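Long-range contacts in thiol-activated cytolysin (Desulfobulbus propionicus, PDB 6NAL), which probably perforates cholesterol-containing membranes, as a pore-forming toxin of the cholesterol-dependent cytolysin family that assembles into beta-barrel pores: residues Tyr376-Thr381 / Lys428-Cys432; Val452-Val457 / Ser469-Asp474. All coordinates share one frame. Numbering follows the deposited sequence.

Interaction 1: Tyr376-Thr381 / Lys428-Cys432; sequences YVARFT and KTEGC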
loop_
_atom_site.group_PDB
_atom_site.type_symbol
_atom_site.label_atom_id
_atom_site.label_comp_id
_atom_site.label_asym_id
_atom_site.label_seq_id
_atom_site.Cartn_x
_atom_site.Cartn_y
_atom_site.Cartn_z
ATOM N N TYR A 376 -24.945 30.849 -22.990
ATOM C CA TYR A 376 -23.993 30.568 -24.064
ATOM C C TYR A 376 -24.021 29.056 -24.291
ATOM O O TYR A 376 -24.647 28.323 -23.541
ATOM C CB TYR A 376 -22.575 31.061 -23.752
ATOM C CG TYR A 376 -22.018 30.616 -22.403
ATOM C CD1 TYR A 376 -21.561 29.321 -22.213
ATOM C CD2 TYR A 376 -21.955 31.498 -21.323
ATOM C CE1 TYR A 376 -21.073 28.906 -20.971
ATOM C CE2 TYR A 376 -21.469 31.097 -20.077
ATOM C CZ TYR A 376 -21.016 29.808 -19.900
ATOM O OH TYR A 376 -20.497 29.387 -18.678
ATOM N N VAL A 377 -23.404 28.601 -25.370
ATOM C CA VAL A 377 -23.310 27.174 -25.665
ATOM C C VAL A 377 -22.050 26.662 -24.997
ATOM O O VAL A 377 -20.989 27.297 -25.077
ATOM C CB VAL A 377 -23.270 26.916 -27.182
ATOM C CG1 VAL A 377 -22.941 25.443 -27.465
ATOM C CG2 VAL A 377 -24.616 27.293 -27.845
ATOM N N ALA A 378 -22.156 25.545 -24.327
ATOM C CA ALA A 378 -21.024 25.044 -23.571
ATOM C C ALA A 378 -20.802 23.579 -23.905
ATOM O O ALA A 378 -21.722 22.863 -24.283
ATOM C CB ALA A 378 -21.259 25.205 -22.082
ATOM N N ARG A 379 -19.576 23.137 -23.783
ATOM C CA ARG A 379 -19.334 21.712 -23.837
ATOM C C ARG A 379 -18.473 21.309 -22.664
ATOM O O ARG A 379 -17.643 22.089 -22.171
ATOM C CB ARG A 379 -18.689 21.294 -25.139
ATOM C CG ARG A 379 -17.445 22.008 -25.415
ATOM C CD ARG A 379 -17.035 21.786 -26.843
ATOM N NE ARG A 379 -15.668 22.260 -26.978
ATOM C CZ ARG A 379 -15.121 22.578 -28.138
ATOM N NH1 ARG A 379 -15.828 22.419 -29.255
ATOM N NH2 ARG A 379 -13.877 23.034 -28.175
ATOM N N PHE A 380 -18.738 20.079 -22.228
ATOM C CA PHE A 380 -18.111 19.395 -21.107
ATOM C C PHE A 380 -17.282 18.216 -21.633
ATOM O O PHE A 380 -17.740 17.464 -22.497
ATOM C CB PHE A 380 -19.167 18.837 -20.129
ATOM C CG PHE A 380 -19.951 19.869 -19.370
ATOM C CD1 PHE A 380 -21.101 20.378 -19.898
ATOM C CD2 PHE A 380 -19.573 20.265 -18.105
ATOM C CE1 PHE A 380 -21.845 21.324 -19.233
ATOM C CE2 PHE A 380 -20.332 21.216 -17.420
ATOM C CZ PHE A 380 -21.477 21.733 -17.999
ATOM N N THR A 381 -16.083 18.022 -21.085
ATOM C CA THR A 381 -15.273 16.826 -21.334
ATOM C C THR A 381 -14.887 16.194 -20.003
ATOM O O THR A 381 -14.301 16.862 -19.140
ATOM C CB THR A 381 -14.029 17.178 -22.134
ATOM O OG1 THR A 381 -14.433 17.937 -23.271
ATOM C CG2 THR A 381 -13.298 15.935 -22.634
ATOM N N LYS A 428 -13.140 19.242 -17.914
ATOM C CA LYS A 428 -12.883 20.486 -18.627
ATOM C C LYS A 428 -14.206 21.069 -19.094
ATOM O O LYS A 428 -15.049 20.347 -19.615
ATOM C CB LYS A 428 -11.971 20.280 -19.861
ATOM C CG LYS A 428 -11.480 21.556 -20.510
ATOM C CD LYS A 428 -11.220 21.382 -21.978
ATOM C CE LYS A 428 -9.788 20.917 -22.252
ATOM N NZ LYS A 428 -9.566 20.712 -23.719
ATOM N N THR A 429 -14.375 22.378 -18.940
ATOM C CA THR A 429 -15.566 23.071 -19.414
ATOM C C THR A 429 -15.183 24.210 -20.357
ATOM O O THR A 429 -14.287 25.004 -20.047
ATOM C CB THR A 429 -16.385 23.637 -18.249
ATOM O OG1 THR A 429 -15.583 24.538 -17.454
ATOM C CG2 THR A 429 -16.858 22.544 -17.363
ATOM N N GLU A 430 -15.885 24.319 -21.489
ATOM C CA GLU A 430 -15.652 25.416 -22.412
ATOM C C GLU A 430 -16.968 26.101 -22.759
ATOM O O GLU A 430 -18.025 25.475 -22.829
ATOM C CB GLU A 430 -14.966 24.926 -23.665
ATOM C CG GLU A 430 -13.620 24.314 -23.424
ATOM C CD GLU A 430 -13.154 23.493 -24.616
ATOM O OE1 GLU A 430 -13.739 22.415 -24.859
ATOM O OE2 GLU A 430 -12.216 23.923 -25.316
ATOM N N GLY A 431 -16.896 27.404 -22.957
ATOM C CA GLY A 431 -18.068 28.157 -23.318
ATOM C C GLY A 431 -17.773 28.882 -24.597
ATOM O O GLY A 431 -16.700 29.473 -24.723
ATOM N N CYS A 432 -18.680 28.800 -25.567
ATOM C CA CYS A 432 -18.513 29.517 -26.829
ATOM C C CYS A 432 -18.834 30.998 -26.641
ATOM O O CYS A 432 -19.973 31.351 -26.301
ATOM C CB CYS A 432 -19.417 28.928 -27.898
ATOM S SG CYS A 432 -19.285 29.832 -29.467
HETATM O O HOH W 1 -22.162 30.545 -27.094
HETATM O O HOH W 2 -14.820 20.815 -22.791
#
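Strands 378-389 and 422-432 run antiparallel as the inner pair of a four-stranded sheet in the C-terminal beta-sandwich domain. Five backbone hydrogen bonds join them. Cys432 N bonds Val377 O at 2.8 Å. Arg379 N bonds Glu430 O at 3.0 Å, and Glu430 N returns to Arg379 O at 2.9 Å. Thr381 N to Lys428 O and Lys428 N to Thr381 O, both 2.9 Å, close the far end. A water completes the Val377-Cys432 link, accepting from Val377 N at 2.9 Å and donating to Cys432 O at 2.5 Å.

Arg379 NE makes a 2.9 Å salt bridge to Glu430 OE1, and Trp440 adds a cation-pi contact to Arg379. A second water bonds Thr381 OG1 at 2.9 Å and lies 2.8 Å from Glu430 OE1. Thr429 OG1 bonds Ser443 OG, and Lys428 NZ bonds Phe146 O of the second subunit. Opposite the salt bridge, Phe380 CD2 meets Thr429 CG2 at 3.6 Å. Tyr376 CD1 packs 3.8 Å from Gly431 CA, where a beta-carbon would clash; its OH bonds Gly460 O. Thus alternate residues bond across the pair, Ala378, Phe380, Thr429 and Gly431 bond the outer strands, and Arg379 and Glu430 offset each other's charge.

Interaction 2: Val452-Val457 / Ser469-Asp474; sequences VPLRTV and SMTPAD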
loop_
_atom_site.group_PDB
_atom_site.type_symbol
_atom_site.label_atom_id
_atom_site.label_comp_id
_atom_site.label_asym_id
_atom_site.label_seq_id
_atom_site.Cartn_x
_atom_site.Cartn_y
_atom_site.Cartn_z
ATOM N N VAL A 452 -14.648 11.254 -5.297
ATOM C CA VAL A 452 -15.277 11.600 -4.028
ATOM C C VAL A 452 -16.758 11.278 -4.180
ATOM O O VAL A 452 -17.228 10.990 -5.294
ATOM C CB VAL A 452 -15.026 13.073 -3.695
ATOM C CG1 VAL A 452 -13.499 13.371 -3.683
ATOM C CG2 VAL A 452 -15.732 13.962 -4.696
ATOM N N PRO A 453 -17.536 11.298 -3.118
ATOM C CA PRO A 453 -18.934 10.859 -3.274
ATOM C C PRO A 453 -19.764 11.747 -4.184
ATOM O O PRO A 453 -20.545 11.239 -5.010
ATOM C CB PRO A 453 -19.440 10.841 -1.828
ATOM C CG PRO A 453 -18.181 10.455 -1.019
ATOM C CD PRO A 453 -17.074 11.246 -1.720
ATOM N N LEU A 454 -19.612 13.061 -4.085
ATOM C CA LEU A 454 -20.336 13.945 -4.989
ATOM C C LEU A 454 -19.444 15.093 -5.411
ATOM O O LEU A 454 -19.015 15.881 -4.569
ATOM C CB LEU A 454 -21.601 14.488 -4.337
ATOM C CG LEU A 454 -22.393 15.386 -5.305
ATOM C CD1 LEU A 454 -23.138 14.563 -6.349
ATOM C CD2 LEU A 454 -23.354 16.261 -4.537
ATOM N N ARG A 455 -19.190 15.197 -6.713
ATOM C CA ARG A 455 -18.461 16.313 -7.289
ATOM C C ARG A 455 -19.413 17.034 -8.233
ATOM O O ARG A 455 -20.024 16.402 -9.102
ATOM C CB ARG A 455 -17.206 15.838 -8.019
ATOM C CG ARG A 455 -16.337 16.992 -8.465
ATOM C CD ARG A 455 -15.067 16.578 -9.116
ATOM N NE ARG A 455 -14.209 15.789 -8.235
ATOM C CZ ARG A 455 -13.330 16.312 -7.400
ATOM N NH1 ARG A 455 -13.233 17.623 -7.298
ATOM N NH2 ARG A 455 -12.578 15.526 -6.648
ATOM N N THR A 456 -19.546 18.346 -8.057
ATOM C CA THR A 456 -20.465 19.164 -8.842
ATOM C C THR A 456 -19.661 20.225 -9.562
ATOM O O THR A 456 -18.847 20.903 -8.938
ATOM C CB THR A 456 -21.502 19.841 -7.954
ATOM O OG1 THR A 456 -22.258 18.860 -7.248
ATOM C CG2 THR A 456 -22.470 20.644 -8.769
ATOM N N VAL A 457 -19.858 20.366 -10.864
ATOM C CA VAL A 457 -19.255 21.474 -11.594
ATOM C C VAL A 457 -20.373 22.273 -12.235
ATOM O O VAL A 457 -21.161 21.727 -13.016
ATOM C CB VAL A 457 -18.211 21.019 -12.633
ATOM C CG1 VAL A 457 -17.299 19.943 -12.058
ATOM C CG2 VAL A 457 -18.814 20.528 -13.872
ATOM N N SER A 469 -17.538 26.875 -11.001
ATOM C CA SER A 469 -17.392 26.506 -9.611
ATOM C C SER A 469 -17.449 24.996 -9.576
ATOM O O SER A 469 -18.276 24.372 -10.258
ATOM C CB SER A 469 -18.476 27.119 -8.722
ATOM O OG SER A 469 -19.548 26.205 -8.548
HETATM N N MSE A 470 -16.522 24.427 -8.829
HETATM C CA MSE A 470 -16.475 22.998 -8.624
HETATM C C MSE A 470 -16.537 22.754 -7.120
HETATM O O MSE A 470 -15.898 23.473 -6.368
HETATM C CB MSE A 470 -15.219 22.397 -9.195
HETATM C CG MSE A 470 -15.146 20.930 -8.888
HETATM SE SE MSE A 470 -13.728 20.159 -9.885
HETATM C CE MSE A 470 -12.202 20.752 -8.842
ATOM N N THR A 471 -17.282 21.744 -6.703
ATOM C CA THR A 471 -17.439 21.381 -5.305
ATOM C C THR A 471 -17.248 19.879 -5.210
ATOM O O THR A 471 -18.018 19.120 -5.840
ATOM C CB THR A 471 -18.816 21.787 -4.807
ATOM O OG1 THR A 471 -18.979 23.206 -4.955
ATOM C CG2 THR A 471 -18.969 21.396 -3.412
ATOM N N PRO A 472 -16.276 19.396 -4.426
ATOM C CA PRO A 472 -15.289 20.142 -3.631
ATOM C C PRO A 472 -14.264 20.782 -4.540
ATOM O O PRO A 472 -14.025 20.254 -5.614
ATOM C CB PRO A 472 -14.661 19.066 -2.734
ATOM C CG PRO A 472 -14.891 17.785 -3.440
ATOM C CD PRO A 472 -16.190 17.945 -4.194
ATOM N N ALA A 473 -13.688 21.913 -4.143
ATOM C CA ALA A 473 -12.685 22.590 -4.967
ATOM C C ALA A 473 -11.316 21.975 -4.681
ATOM O O ALA A 473 -10.449 22.553 -4.025
ATOM C CB ALA A 473 -12.706 24.091 -4.711
ATOM N N ASP A 474 -11.146 20.755 -5.179
ATOM C CA ASP A 474 -9.893 20.016 -5.047
ATOM C C ASP A 474 -8.787 20.730 -5.807
ATOM O O ASP A 474 -8.198 21.690 -5.307
ATOM C CB ASP A 474 -10.068 18.577 -5.554
ATOM C CG ASP A 474 -10.964 17.753 -4.641
ATOM O OD1 ASP A 474 -11.536 18.349 -3.696
ATOM O OD2 ASP A 474 -11.091 16.522 -4.846
#
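A beta hairpin of strands 454-462 and 465-471 forms this contact at its open end, where the chain of the beta-sandwich domain finishes. The strands run antiparallel, 175° apart. Thr456 and Thr471 are a hydrogen-bonded pair: Thr456 N donates to Thr471 O at 2.8 Å, and Thr471 N to Thr456 O at 2.9 Å. Next comes the non-hydrogen-bonded pair of Val457 and Met470, a selenomethionine. Val457 CG1 packs 4.0 Å from Met470 CG on the inner face, where Val457 also touches Ile427 of strand 422-432. The two threonines lie on the other face.

CA-H...O contacts fill in between, such as Arg455 CA to Thr471 O at 3.2 Å. Strand pairing then stops at Pro472, which follows a cis peptide bond. Its ring still packs on the first segment, with Val452 CG2 4.0 Å from Pro472 CD. An inverse gamma turn centred on Ala473 leads to the C-terminal residue, Asp474.

Arg455 spans this end. Pro472 CG sits over one face of its guanidinium, and Arg455 NH1 is 3.6 Å from Met470 CE. Arg455 NH2 also bonds Ala450 O. Asp474 is poorly ordered, so its modelled position is less certain; there the salt bridge runs from Arg455 NH2 to Asp474 OD2 at 2.5 Å.

In the fold
Both contacts are antiparallel strand pairs of the C-terminal beta sandwich, one in each of its sheets. Their centres lie about 17 Å apart. Interaction 1 is the more buried: it lies between inner strands and has strands 394-408 and 440-449 as neighbours. Interaction 2 lies at the open end of a hairpin and is only partly buried. Each has an Arg-acid salt bridge, but interaction 1 sets it between paired strand residues, whereas interaction 2 sends it to the poorly ordered chain end. Only interaction 1 is touched by the second subunit. The sheets meet directly where Phe380 CE2 packs 3.9 Å from Val457 CG2, so one apolar layer serves both.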